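Local coordinates for protein TgTwinScan_2721 - E2 domain (Toxoplasma gondii, PDB 2F4Z) that probably acts as a ubiquitin-conjugating (E2) enzyme, carrying activated ubiquitin as a thioester and passing it on toward substrates, at residues L85-E90 with M154-V159; F94-V99 with T146-I151; K116-H119 with S123-T126; A42-L47 with L142-A147. All blocks are in the same frame, centred on the assembly; numbering follows the deposited sequence.

Contact 1. Residues L85-E90 with M154-V159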
loop_
_atom_site.group_PDB
_atom_site.type_symbol
_atom_site.label_atom_id
_atom_site.label_comp_id
_atom_site.label_asym_id
_atom_site.label_seq_id
_atom_site.Cartn_x
_atom_site.Cartn_y
_atom_site.Cartn_z
ATOM N N LEU A 85 -4.693 20.614 5.743
ATOM C CA LEU A 85 -5.457 21.877 5.694
ATOM C C LEU A 85 -6.701 21.661 6.534
ATOM O O LEU A 85 -7.213 20.537 6.575
ATOM C CB LEU A 85 -5.823 22.256 4.251
ATOM C CG LEU A 85 -4.761 22.517 3.160
ATOM C CD1 LEU A 85 -5.378 22.429 1.712
ATOM C CD2 LEU A 85 -4.008 23.841 3.341
ATOM N N GLY A 86 -7.148 22.696 7.261
ATOM C CA GLY A 86 -8.354 22.574 8.130
ATOM C C GLY A 86 -8.117 21.829 9.421
ATOM O O GLY A 86 -9.046 21.265 10.015
ATOM N N THR A 87 -6.872 21.822 9.886
ATOM C CA THR A 87 -6.554 21.212 11.189
ATOM C C THR A 87 -5.779 22.284 11.954
ATOM O O THR A 87 -5.328 23.236 11.349
ATOM C CB THR A 87 -5.646 19.950 11.010
ATOM O OG1 THR A 87 -4.420 20.365 10.418
ATOM C CG2 THR A 87 -6.297 18.952 10.049
ATOM N N PRO A 88 -5.616 22.136 13.280
ATOM C CA PRO A 88 -4.709 23.062 13.918
ATOM C C PRO A 88 -3.260 23.009 13.370
ATOM O O PRO A 88 -2.483 23.952 13.617
ATOM C CB PRO A 88 -4.735 22.651 15.376
ATOM C CG PRO A 88 -5.622 21.497 15.472
ATOM C CD PRO A 88 -6.239 21.195 14.223
ATOM N N TYR A 89 -2.938 21.973 12.586
ATOM C CA TYR A 89 -1.565 21.752 12.104
ATOM C C TYR A 89 -1.312 22.439 10.783
ATOM O O TYR A 89 -0.201 22.440 10.293
ATOM C CB TYR A 89 -1.261 20.232 12.026
ATOM C CG TYR A 89 -1.681 19.599 13.303
ATOM C CD1 TYR A 89 -1.001 19.880 14.484
ATOM C CD2 TYR A 89 -2.813 18.780 13.361
ATOM C CE1 TYR A 89 -1.427 19.331 15.677
ATOM C CE2 TYR A 89 -3.259 18.249 14.555
ATOM C CZ TYR A 89 -2.554 18.503 15.695
ATOM O OH TYR A 89 -2.945 17.932 16.895
ATOM N N GLU A 90 -2.367 23.018 10.202
ATOM C CA GLU A 90 -2.268 23.644 8.892
ATOM C C GLU A 90 -1.157 24.677 8.836
ATOM O O GLU A 90 -1.002 25.464 9.765
ATOM C CB GLU A 90 -3.583 24.297 8.518
ATOM C CG GLU A 90 -3.496 24.976 7.165
ATOM C CD GLU A 90 -4.784 25.633 6.738
ATOM O OE1 GLU A 90 -5.893 25.048 6.967
ATOM O OE2 GLU A 90 -4.657 26.729 6.127
ATOM N N MET A 154 -3.413 10.762 10.336
ATOM C CA MET A 154 -3.588 10.780 11.784
ATOM C C MET A 154 -3.644 12.252 12.360
ATOM O O MET A 154 -4.427 12.559 13.248
ATOM C CB MET A 154 -2.457 9.959 12.369
ATOM C CG MET A 154 -2.504 9.599 13.805
ATOM S SD MET A 154 -1.139 10.235 14.811
ATOM C CE MET A 154 0.345 10.268 13.823
ATOM N N LEU A 155 -2.838 13.163 11.829
ATOM C CA LEU A 155 -2.928 14.589 12.157
ATOM C C LEU A 155 -4.301 15.187 11.805
ATOM O O LEU A 155 -4.739 16.148 12.440
ATOM C CB LEU A 155 -1.847 15.371 11.400
ATOM C CG LEU A 155 -0.480 15.666 12.037
ATOM C CD1 LEU A 155 0.067 14.569 12.887
ATOM C CD2 LEU A 155 0.532 16.131 10.964
ATOM N N ALA A 156 -4.954 14.650 10.773
ATOM C CA ALA A 156 -6.300 15.096 10.398
ATOM C C ALA A 156 -7.434 14.399 11.188
ATOM O O ALA A 156 -8.583 14.812 11.120
ATOM C CB ALA A 156 -6.502 14.973 8.921
ATOM N N ASP A 157 -7.106 13.362 11.954
ATOM C CA ASP A 157 -8.119 12.656 12.700
ATOM C C ASP A 157 -7.635 12.213 14.070
ATOM O O ASP A 157 -7.410 11.039 14.303
ATOM C CB ASP A 157 -8.743 11.540 11.844
ATOM C CG ASP A 157 -9.945 12.047 11.012
ATOM O OD1 ASP A 157 -9.801 12.393 9.785
ATOM O OD2 ASP A 157 -11.044 12.157 11.611
ATOM N N PRO A 158 -7.466 13.184 14.994
ATOM C CA PRO A 158 -7.069 12.938 16.372
ATOM C C PRO A 158 -8.062 12.056 17.142
ATOM O O PRO A 158 -9.286 12.240 17.029
ATOM C CB PRO A 158 -7.041 14.343 16.982
ATOM C CG PRO A 158 -6.847 15.236 15.837
ATOM C CD PRO A 158 -7.627 14.627 14.736
ATOM N N VAL A 159 -7.516 11.116 17.910
ATOM C CA VAL A 159 -8.280 10.127 18.665
ATOM C C VAL A 159 -7.934 10.192 20.155
ATOM O O VAL A 159 -6.909 9.661 20.599
ATOM C CB VAL A 159 -8.058 8.705 18.083
ATOM C CG1 VAL A 159 -8.163 7.638 19.163
ATOM C CG2 VAL A 159 -9.026 8.433 16.934
#

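Contact 2. Residues F94-V99 with T146-I151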
loop_
_atom_site.group_PDB
_atom_site.type_symbol
_atom_site.label_atom_id
_atom_site.label_comp_id
_atom_site.label_asym_id
_atom_site.label_seq_id
_atom_site.Cartn_x
_atom_site.Cartn_y
_atom_site.Cartn_z
ATOM N N PHE A 94 6.528 19.389 9.631
ATOM C CA PHE A 94 6.890 18.480 10.744
ATOM C C PHE A 94 7.955 17.554 10.250
ATOM O O PHE A 94 7.821 16.996 9.140
ATOM C CB PHE A 94 5.646 17.726 11.261
ATOM C CG PHE A 94 4.578 18.651 11.786
ATOM C CD1 PHE A 94 3.567 19.117 10.941
ATOM C CD2 PHE A 94 4.653 19.145 13.092
ATOM C CE1 PHE A 94 2.594 19.997 11.410
ATOM C CE2 PHE A 94 3.686 20.052 13.553
ATOM C CZ PHE A 94 2.656 20.463 12.696
ATOM N N THR A 95 9.018 17.460 11.020
ATOM C CA THR A 95 10.151 16.611 10.762
ATOM C C THR A 95 10.004 15.366 11.591
ATOM O O THR A 95 9.616 15.452 12.751
ATOM C CB THR A 95 11.448 17.369 11.176
ATOM O OG1 THR A 95 11.558 18.525 10.326
ATOM C CG2 THR A 95 12.738 16.500 11.051
ATOM N N LEU A 96 10.281 14.213 10.970
ATOM C CA LEU A 96 10.302 12.920 11.616
ATOM C C LEU A 96 11.699 12.296 11.554
ATOM O O LEU A 96 12.428 12.459 10.593
ATOM C CB LEU A 96 9.320 11.948 10.947
ATOM C CG LEU A 96 7.793 12.091 10.897
ATOM C CD1 LEU A 96 7.073 11.321 11.999
ATOM C CD2 LEU A 96 7.202 13.461 10.706
ATOM N N ASP A 97 12.052 11.581 12.582
ATOM C CA ASP A 97 13.225 10.731 12.506
ATOM C C ASP A 97 12.777 9.301 12.075
ATOM O O ASP A 97 11.760 8.839 12.521
ATOM C CB ASP A 97 13.928 10.738 13.881
ATOM C CG ASP A 97 15.127 9.832 13.906
ATOM O OD1 ASP A 97 15.959 9.853 12.963
ATOM O OD2 ASP A 97 15.206 9.038 14.857
ATOM N N ILE A 98 13.526 8.633 11.185
ATOM C CA ILE A 98 13.143 7.354 10.585
ATOM C C ILE A 98 14.362 6.445 10.671
ATOM O O ILE A 98 15.429 6.720 10.067
ATOM C CB ILE A 98 12.624 7.461 9.110
ATOM C CG1 ILE A 98 11.437 8.451 8.980
ATOM C CG2 ILE A 98 12.240 6.023 8.492
ATOM C CD1 ILE A 98 11.130 8.858 7.489
ATOM N N VAL A 99 14.217 5.375 11.430
ATOM C CA VAL A 99 15.262 4.373 11.574
ATOM C C VAL A 99 14.754 3.161 10.821
ATOM O O VAL A 99 13.679 2.602 11.137
ATOM C CB VAL A 99 15.491 4.035 13.047
ATOM C CG1 VAL A 99 16.525 2.894 13.218
ATOM C CG2 VAL A 99 15.945 5.313 13.803
ATOM N N THR A 146 3.650 5.461 2.297
ATOM C CA THR A 146 2.353 5.100 2.876
ATOM C C THR A 146 2.379 5.278 4.410
ATOM O O THR A 146 1.415 5.724 4.938
ATOM C CB THR A 146 1.866 3.669 2.458
ATOM O OG1 THR A 146 2.766 2.699 3.016
ATOM C CG2 THR A 146 1.939 3.488 0.956
ATOM N N ALA A 147 3.490 4.979 5.106
ATOM C CA ALA A 147 3.579 5.318 6.541
ATOM C C ALA A 147 3.478 6.821 6.827
ATOM O O ALA A 147 2.677 7.192 7.686
ATOM C CB ALA A 147 4.806 4.682 7.249
ATOM N N LEU A 148 4.253 7.648 6.115
ATOM C CA LEU A 148 4.172 9.114 6.185
ATOM C C LEU A 148 2.789 9.659 5.862
ATOM O O LEU A 148 2.262 10.530 6.564
ATOM C CB LEU A 148 5.250 9.836 5.309
ATOM C CG LEU A 148 6.748 9.544 5.594
ATOM C CD1 LEU A 148 7.642 10.221 4.581
ATOM C CD2 LEU A 148 7.203 9.919 7.004
ATOM N N LEU A 149 2.178 9.156 4.797
ATOM C CA LEU A 149 0.806 9.566 4.481
ATOM C C LEU A 149 -0.176 9.162 5.583
ATOM O O LEU A 149 -1.152 9.889 5.894
ATOM C CB LEU A 149 0.331 8.944 3.141
ATOM C CG LEU A 149 1.013 9.439 1.843
ATOM C CD1 LEU A 149 0.536 8.620 0.627
ATOM C CD2 LEU A 149 0.781 10.943 1.648
ATOM N N SER A 150 0.050 7.998 6.154
ATOM C CA SER A 150 -0.818 7.554 7.200
ATOM C C SER A 150 -0.621 8.413 8.486
ATOM O O SER A 150 -1.579 8.677 9.217
ATOM C CB SER A 150 -0.648 6.042 7.402
ATOM O OG SER A 150 -1.125 5.635 8.665
ATOM N N ILE A 151 0.614 8.872 8.739
ATOM C CA ILE A 151 0.877 9.775 9.858
ATOM C C ILE A 151 0.197 11.136 9.574
ATOM O O ILE A 151 -0.393 11.789 10.431
ATOM C CB ILE A 151 2.369 9.941 10.076
ATOM C CG1 ILE A 151 2.969 8.634 10.613
ATOM C CG2 ILE A 151 2.658 11.147 11.012
ATOM C CD1 ILE A 151 4.492 8.694 10.906
#

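Contact 3. Residues K116-H119 with S123-T126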
loop_
_atom_site.group_PDB
_atom_site.type_symbol
_atom_site.label_atom_id
_atom_site.label_comp_id
_atom_site.label_asym_id
_atom_site.label_seq_id
_atom_site.Cartn_x
_atom_site.Cartn_y
_atom_site.Cartn_z
ATOM N N LYS A 116 8.264 19.359 17.847
ATOM C CA LYS A 116 7.229 19.367 18.919
ATOM C C LYS A 116 5.833 19.552 18.346
ATOM O O LYS A 116 5.557 20.438 17.500
ATOM C CB LYS A 116 7.535 20.448 19.997
ATOM C CG LYS A 116 8.728 20.192 20.930
ATOM C CD LYS A 116 8.493 18.868 21.730
ATOM C CE LYS A 116 9.349 18.667 23.015
ATOM N NZ LYS A 116 10.864 18.655 22.825
ATOM N N ILE A 117 4.907 18.699 18.792
ATOM C CA ILE A 117 3.526 18.735 18.263
ATOM C C ILE A 117 2.562 18.368 19.425
ATOM O O ILE A 117 2.926 17.586 20.356
ATOM C CB ILE A 117 3.374 17.795 17.027
ATOM C CG1 ILE A 117 1.980 17.934 16.372
ATOM C CG2 ILE A 117 3.815 16.351 17.413
ATOM C CD1 ILE A 117 1.840 17.325 14.962
ATOM N N TRP A 118 1.404 19.005 19.427
ATOM C CA TRP A 118 0.381 18.799 20.450
ATOM C C TRP A 118 -0.727 17.968 19.837
ATOM O O TRP A 118 -1.544 18.494 19.110
ATOM C CB TRP A 118 -0.194 20.149 20.833
ATOM C CG TRP A 118 -1.049 20.129 22.080
ATOM C CD1 TRP A 118 -2.449 20.262 22.161
ATOM C CD2 TRP A 118 -0.582 19.950 23.413
ATOM N NE1 TRP A 118 -2.829 20.182 23.485
ATOM C CE2 TRP A 118 -1.715 19.991 24.269
ATOM C CE3 TRP A 118 0.677 19.780 23.974
ATOM C CZ2 TRP A 118 -1.606 19.881 25.640
ATOM C CZ3 TRP A 118 0.785 19.628 25.343
ATOM C CH2 TRP A 118 -0.366 19.686 26.172
ATOM N N HIS A 119 -0.734 16.646 20.106
ATOM C CA HIS A 119 -1.718 15.741 19.434
ATOM C C HIS A 119 -1.921 14.581 20.404
ATOM O O HIS A 119 -0.929 14.140 20.989
ATOM C CB HIS A 119 -1.114 15.255 18.069
ATOM C CG HIS A 119 -2.067 14.500 17.183
ATOM N ND1 HIS A 119 -2.473 13.207 17.442
ATOM C CD2 HIS A 119 -2.689 14.862 16.034
ATOM C CE1 HIS A 119 -3.318 12.818 16.508
ATOM N NE2 HIS A 119 -3.441 13.787 15.621
ATOM N N SER A 123 3.393 11.632 21.520
ATOM C CA SER A 123 3.921 12.098 22.785
ATOM C C SER A 123 4.447 13.557 22.678
ATOM O O SER A 123 5.281 13.873 21.790
ATOM C CB SER A 123 5.006 11.163 23.238
ATOM O OG SER A 123 5.639 11.673 24.385
ATOM N N SER A 124 3.919 14.439 23.555
ATOM C CA SER A 124 4.273 15.894 23.547
ATOM C C SER A 124 5.670 16.072 24.032
ATOM O O SER A 124 6.296 17.094 23.758
ATOM C CB SER A 124 3.336 16.747 24.409
ATOM O OG SER A 124 3.374 16.287 25.749
ATOM N N GLN A 125 6.184 15.048 24.706
ATOM C CA GLN A 125 7.498 15.105 25.307
ATOM C C GLN A 125 8.603 14.504 24.462
ATOM O O GLN A 125 9.685 15.094 24.374
ATOM C CB GLN A 125 7.443 14.397 26.670
ATOM C CG GLN A 125 6.452 15.025 27.644
ATOM C CD GLN A 125 6.511 14.373 29.032
ATOM O OE1 GLN A 125 7.541 14.460 29.741
ATOM N NE2 GLN A 125 5.410 13.704 29.428
ATOM N N THR A 126 8.333 13.336 23.842
ATOM C CA THR A 126 9.342 12.560 23.096
ATOM C C THR A 126 9.075 12.344 21.587
ATOM O O THR A 126 9.922 11.737 20.900
ATOM C CB THR A 126 9.431 11.138 23.630
ATOM O OG1 THR A 126 8.189 10.487 23.353
ATOM C CG2 THR A 126 9.733 11.117 25.126
HETATM O O HOH W 1 6.031 16.545 20.636
#

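Contact 4. Residues A42-L47 with L142-A147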
loop_
_atom_site.group_PDB
_atom_site.type_symbol
_atom_site.label_atom_id
_atom_site.label_comp_id
_atom_site.label_asym_id
_atom_site.label_seq_id
_atom_site.Cartn_x
_atom_site.Cartn_y
_atom_site.Cartn_z
ATOM N N ALA A 42 13.665 7.760 -4.328
ATOM C CA ALA A 42 13.344 8.318 -5.636
ATOM C C ALA A 42 11.852 8.495 -5.880
ATOM O O ALA A 42 11.434 9.528 -6.412
ATOM C CB ALA A 42 13.953 7.433 -6.757
ATOM N N ASP A 43 11.023 7.489 -5.581
ATOM C CA ASP A 43 9.600 7.674 -5.843
ATOM C C ASP A 43 9.033 8.721 -4.898
ATOM O O ASP A 43 8.185 9.514 -5.297
ATOM C CB ASP A 43 8.806 6.346 -5.798
ATOM C CG ASP A 43 9.301 5.324 -6.854
ATOM O OD1 ASP A 43 9.980 5.700 -7.832
ATOM O OD2 ASP A 43 9.058 4.122 -6.695
ATOM N N ILE A 44 9.516 8.775 -3.655
ATOM C CA ILE A 44 8.993 9.778 -2.739
ATOM C C ILE A 44 9.192 11.188 -3.397
ATOM O O ILE A 44 8.262 11.997 -3.473
ATOM C CB ILE A 44 9.629 9.713 -1.299
ATOM C CG1 ILE A 44 9.119 8.515 -0.541
ATOM C CG2 ILE A 44 9.273 10.978 -0.502
ATOM C CD1 ILE A 44 9.925 8.137 0.701
ATOM N N GLN A 45 10.396 11.453 -3.890
ATOM C CA GLN A 45 10.698 12.740 -4.545
ATOM C C GLN A 45 9.907 12.974 -5.824
ATOM O O GLN A 45 9.414 14.072 -6.061
ATOM C CB GLN A 45 12.184 12.857 -4.870
ATOM C CG GLN A 45 12.427 13.844 -6.015
ATOM C CD GLN A 45 13.702 14.579 -5.857
ATOM O OE1 GLN A 45 13.838 15.426 -4.955
ATOM N NE2 GLN A 45 14.668 14.267 -6.724
ATOM N N GLN A 46 9.805 11.951 -6.652
ATOM C CA GLN A 46 9.069 12.056 -7.902
ATOM C C GLN A 46 7.577 12.434 -7.669
ATOM O O GLN A 46 6.986 13.135 -8.500
ATOM C CB GLN A 46 9.267 10.763 -8.702
ATOM C CG GLN A 46 8.199 10.396 -9.716
ATOM C CD GLN A 46 7.838 8.917 -9.617
ATOM O OE1 GLN A 46 8.708 8.042 -9.802
ATOM N NE2 GLN A 46 6.563 8.623 -9.290
ATOM N N LEU A 47 7.003 12.046 -6.515
ATOM C CA LEU A 47 5.573 12.319 -6.205
ATOM C C LEU A 47 5.249 13.696 -5.599
ATOM O O LEU A 47 6.107 14.580 -5.480
ATOM C CB LEU A 47 4.968 11.212 -5.326
ATOM C CG LEU A 47 4.241 9.921 -5.782
ATOM C CD1 LEU A 47 3.421 10.013 -7.122
ATOM C CD2 LEU A 47 5.155 8.704 -5.774
ATOM N N LEU A 142 3.992 -2.543 1.683
ATOM C CA LEU A 142 3.806 -1.093 1.952
ATOM C C LEU A 142 5.139 -0.358 1.829
ATOM O O LEU A 142 6.229 -0.960 1.723
ATOM C CB LEU A 142 3.175 -0.842 3.355
ATOM C CG LEU A 142 1.721 -1.410 3.508
ATOM C CD1 LEU A 142 1.438 -1.662 4.966
ATOM C CD2 LEU A 142 0.624 -0.522 2.874
ATOM N N THR A 143 5.093 0.950 1.941
ATOM C CA THR A 143 6.322 1.709 1.766
ATOM C C THR A 143 6.420 2.701 2.900
ATOM O O THR A 143 5.422 2.971 3.557
ATOM C CB THR A 143 6.278 2.470 0.429
ATOM O OG1 THR A 143 5.206 3.417 0.473
ATOM C CG2 THR A 143 6.027 1.477 -0.727
ATOM N N ILE A 144 7.626 3.213 3.124
ATOM C CA ILE A 144 7.844 4.395 3.996
ATOM C C ILE A 144 6.875 5.559 3.664
ATOM O O ILE A 144 6.308 6.190 4.562
ATOM C CB ILE A 144 9.334 4.812 3.939
ATOM C CG1 ILE A 144 10.193 3.740 4.649
ATOM C CG2 ILE A 144 9.571 6.177 4.563
ATOM C CD1 ILE A 144 11.581 3.638 4.136
ATOM N N ARG A 145 6.663 5.833 2.378
ATOM C CA ARG A 145 5.637 6.823 1.963
ATOM C C ARG A 145 4.194 6.656 2.457
ATOM O O ARG A 145 3.558 7.625 2.894
ATOM C CB ARG A 145 5.581 6.949 0.442
ATOM C CG ARG A 145 4.777 8.202 0.044
ATOM C CD ARG A 145 5.084 8.594 -1.435
ATOM N NE ARG A 145 4.488 9.900 -1.689
ATOM C CZ ARG A 145 3.256 10.096 -2.152
ATOM N NH1 ARG A 145 2.483 9.072 -2.456
ATOM N NH2 ARG A 145 2.811 11.326 -2.339
ATOM N N THR A 146 3.650 5.461 2.297
ATOM C CA THR A 146 2.353 5.100 2.876
ATOM C C THR A 146 2.379 5.278 4.410
ATOM O O THR A 146 1.415 5.724 4.938
ATOM C CB THR A 146 1.866 3.669 2.458
ATOM O OG1 THR A 146 2.766 2.699 3.016
ATOM C CG2 THR A 146 1.939 3.488 0.956
ATOM N N ALA A 147 3.490 4.979 5.106
ATOM C CA ALA A 147 3.579 5.318 6.541
ATOM C C ALA A 147 3.478 6.821 6.827
ATOM O O ALA A 147 2.677 7.192 7.686
ATOM C CB ALA A 147 4.806 4.682 7.249
HETATM O O HOH W 2 6.071 12.058 -1.875
#

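Contact 1. Residues L85-E90 with M154-V159
Tyr89 lays its ring across Leu155, and the two side chains meet at a slant. CG of Leu155 sits over one ring face, with Tyr89 CD2 4.0 Å from Leu155 CB, while on the opposite face CG of Pro88 stands 4.1 Å above the plane, offset toward the rim. The ring is thus held between a leucine of the helix and the proline of its own turn. On the CD2 and CE2 side it also abuts the helix backbone: Tyr89 CE2 is 3.3 Å from Leu155 O. The phenol end is fixed by a hydrogen bond from Tyr89 OH to the carbonyl of Trp118.

Thr87 makes the second point of touch through its methyl group. CG2 lies 3.9 Å from Ala156 CA and 4.1 Å from Ala156 CB, a van der Waals touch of the methyl on the alanine. With OG1 between the backbone N and the carbonyl carbon (chi1 62°), the hydroxyl is left to the turn: Tyr89 N donates to Thr87 OG1 at 3.1 Å, an ST turn, and OG1 is also hydrogen-bonded to Pro84 O. A type I turn from Thr87 to Glu90 sets both side chains toward the helix. The arrangement is characteristic of the UBC fold of E2 enzymes, in which the loop joining the second and third strands packs on the C-terminal end of the central helix.

Contact 2. Residues F94-V99 with T146-I151
No flat group lies between Leu96 and Ile98 of the strand and Leu148 and Ile151 of the helix, so there are no ring faces or edges to match; the ring of Phe94 stays outside this interface and packs on Phe113 and Ala191. The contact is made by branched aliphatic ends alone.

Leu96 and Ile151 reach toward each other tip to tip, and their terminal methyls Leu96 CD1 and Ile151 CD1 stand 3.8 Å apart. Ile151 gets there by an extended branch: CG1 is anti to the carbonyl carbon and chi2 is -179°, which carries CD1 out toward the strand. Ile98 meets Leu148 differently, the two side chains passing at a slant with Ile98 CD1 4.1 Å from Leu148 CD2. That same Leu148 methyl also approaches Leu96 CG, at 4.5 Å, and therefore lies within reach of both strand residues.

The pairing is the sheet-to-helix core of the UBC fold, where the central helix 144-156 rests on one side of the four-stranded antiparallel sheet. The axes of the two segments come no closer than 11.7 Å, and the gap is bridged by side chains; at 136° the helix crosses the strand obliquely, nearer antiparallel than parallel. Leu96 and Ile98, two residues apart, both point to the helix, and all four touching residues are buried. Around them Ile81 packs on both Leu96 and Ile151, Phe113 adds to the cover of Ile151, and Val65 of the first strand touches Leu148.

Contact 3. Residues K116-H119 with S123-T126
Lys116 and Trp118 meet Ser124 in a close contact within one long surface loop, between strand 110-113 and helix 144-156, where two irregular segments lie against each other through side chain, backbone and water rather than through an apolar core. The nearest backbone pair is Trp118 and Ser124, with CA atoms 5.8 Å apart.

Lys116 lays the aliphatic part of its chain along the backbone of the other segment. Its CD and CE atoms both come within 3.5 Å of Ser124 O, and CE is 3.8 Å from Gln125 O. Bends at chi2 (-60°) and chi4 (-60°) bring CD and CE over these carbonyls. A bound glycerol, probably from the crystallisation liquor, lies near the lysine and is hydrogen-bonded to Gln125 O.

Trp118 touches Ser124 through the benzo part of its indole, CZ3 lying 4.0 Å from Ser124 CB. The hydroxyl of Ser124 is engaged by Asp165, while a water links the backbones: it accepts from Ile117 N at 3.1 Å and donates to Ser123 O at 3.0 Å. Within 123-126, Ser123 OG and Thr126 OG1 are hydrogen-bonded at 3.0 Å.

His119 and Asn121 are the first and last residues of the His-Pro-Asn motif of E2 enzymes, and His119 ND1 is hydrogen-bonded to Asn121 N. Beyond the loop, the Trp118 indole meets the rings of Phe179 and Trp186 on helix 176-190 and packs on Val168 and Met171 of helix 166-174, while Lys116 lies on Trp186 and Phe190.

Contact 4. Residues A42-L47 with L142-A147
Ile144 and Arg145 make the touches on Ile44 and Leu47; Leu142, before the helix, packs instead on Leu142 of the second subunit. Thr143 is the N-cap: its OG1 accepts from Thr146 N at 3.2 Å, nearly straight at 175°. Ile144 follows, and its CG2 is 4.3 Å from Ile44 CD1; its backbone N is hydrogen-bonded to Glu40 OE1 of the first helix.

Arg145 has the largest share of the contact. Extended from CG to NE, its chain slides past Ile44 in the opposite direction, with Arg145 CB 4.0 Å from Ile44 CG1. Farther out, the Leu47 and Arg145 side chains cross at about a right angle, with Leu47 CG 3.7 Å above the guanidinium plane, over its centre. A water bridges Arg145 NE and Ile44 O, 2.7 Å from each, and so serves a carbonyl near the helix C terminus.

Thr146 returns to the cap, its OG1 donating to Thr143 O at 2.7 Å. That oxygen also receives Ala147 N. An N-capped central-helix start set beside the end of the N-terminal helix is consistent with the UBC fold.

Overall arrangement
From the N terminus, the first helix reaches 42-47, where contact 4 opens the longest loop, closed at 142-147. Contact 1 opens next, at 85-90 after strand 77-82, and closes at 154-159, so it crosses contact 4. Strand 93-99 then starts contact 2, which closes on 146-151 within the span of contact 1 and shares Thr146 and Ala147 with contact 4. Contact 3 is local, linking 116-119 to 123-126 inside all the others. Helix 144-156 is thus fastened along its length: contact 4 at its start, contact 2 in the middle and contact 1 at its end. Tyr89 and Met154 join contact 1 to contact 3.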